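Local coordinates for rhino (Drosophila melanogaster, PDB 5XYV), which specifies germline piRNA clusters as an HP1-family chromatin protein, pairing through its chromoshadow domain and binding Deadlock with that domain, at the interface of chains A and B. Numbering follows the deposited sequence. Chains: chain A/B, Rhino.

The interface of chains A and B. Residues chain A 56-57, 60; chain B 27, 44, 48.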
ATOM      1  N   ILE A  56       0.041  -2.999   6.238  1.00 18.20           N
ATOM      2  CA  ILE A  56       1.237  -2.526   5.543  1.00 21.31           C
ATOM      3  C   ILE A  56       1.939  -3.671   4.820  1.00 19.57           C
ATOM      4  O   ILE A  56       2.372  -3.522   3.682  1.00 18.40           O
ATOM      5  CB  ILE A  56       2.198  -1.842   6.510  1.00 20.77           C
ATOM      6  CG1 ILE A  56       1.626  -0.478   6.898  1.00 18.54           C
ATOM      7  CG2 ILE A  56       3.587  -1.668   5.862  1.00 23.52           C
ATOM      8  CD1 ILE A  56       2.313   0.142   8.050  1.00 24.00           C
ATOM      9  N   LYS A  57       1.999  -4.824   5.472  1.00 19.21           N
ATOM     10  CA  LYS A  57       2.574  -6.017   4.877  1.00 24.39           C
ATOM     11  C   LYS A  57       1.798  -6.423   3.612  1.00 23.49           C
ATOM     12  O   LYS A  57       2.391  -6.780   2.602  1.00 19.85           O
ATOM     13  CB  LYS A  57       2.581  -7.149   5.914  1.00 27.63           C
ATOM     14  CG  LYS A  57       3.637  -8.202   5.736  1.00 29.71           C
ATOM     15  CD  LYS A  57       5.044  -7.591   5.813  1.00 34.08           C
ATOM     16  CE  LYS A  57       6.124  -8.677   5.653  1.00 48.72           C
ATOM     17  NZ  LYS A  57       7.456  -8.195   5.096  1.00 44.11           N
ATOM     18  N   GLU A  60       2.843  -4.068   0.881  1.00 25.94           N
ATOM     19  CA  GLU A  60       4.199  -4.442   0.468  1.00 29.92           C
ATOM     20  C   GLU A  60       4.220  -5.576  -0.544  1.00 30.57           C
ATOM     21  O   GLU A  60       5.117  -5.661  -1.374  1.00 33.65           O
ATOM     22  CB  GLU A  60       5.029  -4.859   1.675  1.00 28.24           C
ATOM     23  CG  GLU A  60       5.595  -3.710   2.471  1.00 30.03           C
ATOM     24  CD  GLU A  60       6.472  -4.205   3.600  1.00 35.47           C
ATOM     25  OE1 GLU A  60       7.573  -4.739   3.316  1.00 42.24           O
ATOM     26  OE2 GLU A  60       6.050  -4.085   4.768  1.00 34.13           O
TER
ATOM     27  N   LEU B  27      11.272  -2.070   0.041  1.00 27.86           N
ATOM     28  CA  LEU B  27      10.500  -0.876  -0.250  1.00 31.17           C
ATOM     29  C   LEU B  27      11.111   0.286   0.504  1.00 28.78           C
ATOM     30  O   LEU B  27      11.261   0.238   1.730  1.00 25.23           O
ATOM     31  CB  LEU B  27       9.020  -1.048   0.138  1.00 25.07           C
ATOM     32  CG  LEU B  27       8.034   0.077  -0.205  1.00 30.44           C
ATOM     33  CD1 LEU B  27       8.062   0.418  -1.688  1.00 27.40           C
ATOM     34  CD2 LEU B  27       6.588  -0.239   0.271  1.00 29.79           C
ATOM     35  N   ILE B  44      11.217   0.852   4.633  1.00 26.69           N
ATOM     36  CA  ILE B  44       9.877   0.885   5.223  1.00 24.03           C
ATOM     37  C   ILE B  44       9.918   0.256   6.600  1.00 23.58           C
ATOM     38  O   ILE B  44       9.137   0.628   7.480  1.00 28.55           O
ATOM     39  CB  ILE B  44       8.794   0.166   4.347  1.00 24.59           C
ATOM     40  CG1 ILE B  44       7.399   0.384   4.946  1.00 27.98           C
ATOM     41  CG2 ILE B  44       9.050  -1.335   4.210  1.00 20.98           C
ATOM     42  CD1 ILE B  44       6.298  -0.088   4.080  1.00 31.45           C
ATOM     43  N   LYS B  48       7.768   1.616   9.993  1.00 29.08           N
ATOM     44  CA  LYS B  48       6.559   0.817  10.230  1.00 34.51           C
ATOM     45  C   LYS B  48       5.909   1.044  11.584  1.00 31.27           C
ATOM     46  O   LYS B  48       4.710   1.316  11.667  1.00 34.80           O
ATOM     47  CB  LYS B  48       6.880  -0.671  10.119  1.00 29.85           C
ATOM     48  CG  LYS B  48       6.530  -1.265   8.815  1.00 34.23           C
ATOM     49  CD  LYS B  48       7.024  -2.678   8.759  1.00 25.27           C
ATOM     50  CE  LYS B  48       7.157  -3.053   7.323  1.00 27.68           C
ATOM     51  NZ  LYS B  48       6.673  -4.432   7.049  1.00 37.04           N
TER
HETATM   52  O   HOH W   1       9.157  -5.007   5.152  1.00 35.56           O
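The carboxylate of A:Glu60 presents one face to B:Ile44 and the opposite face to A:Lys57 of its own chain. B:Ile44 CG2 stands almost directly over the first face, 3.9 Å from A:Glu60 CD; on this same side, B:Ile44 CD1 lies against the aliphatic stem, 4.0 Å from A:Glu60 CG. B:Leu27 CD2 lies farther down the same face, 4.2 Å from A:Glu60 CG, a marginal contact. From the other face the ammonium of A:Lys57 leans in obliquely; its NZ forms an intrachain salt bridge with A:Glu60 OE1 at 3.9 Å.

At the OE2 end, the ammonium of B:Lys48 arrives close to the carboxylate plane, tip to tip with A:Glu60, and makes the salt bridge across the interface. The modelled NZ to OE2 separation is too short to be real, so the end-on pairing of opposite charges is plausible, but its length is not reliable. A water lies between A:Glu60 OE1 and B:Lys48 NZ, 3.2 Å from that NZ, but its doubtfully short approach to OE1 makes this bridge uncertain.

A:Glu60 runs extended beyond CG (chi2 -177°), carrying its carboxylate off helix 52-60 towards chain B. The two ammonium groups, A:Lys57 NZ and B:Lys48 NZ, stand 4.3 Å apart; the carboxylate lies to one side of both and may offset part of their repulsion.

Beside this polar group, the A:Ile56 and B:Ile44 side chains run antiparallel, alongside each other. A:Ile56 CG2, anti to its backbone N, meets B:Ile44 CD1 at 3.6 Å and also touches the B:Lys48 stem, 4.1 Å from its CE. Apolar carbon thus underlies the charged pair.

Repeated by two-fold symmetry, this patch ties helix 52-60 of one chromoshadow domain to the 44-48 segment of the other, supporting the dimer characteristic of the HP1 family, and plausibly helping to hold the two Rhino chains in the orientation they adopt with Deadlock.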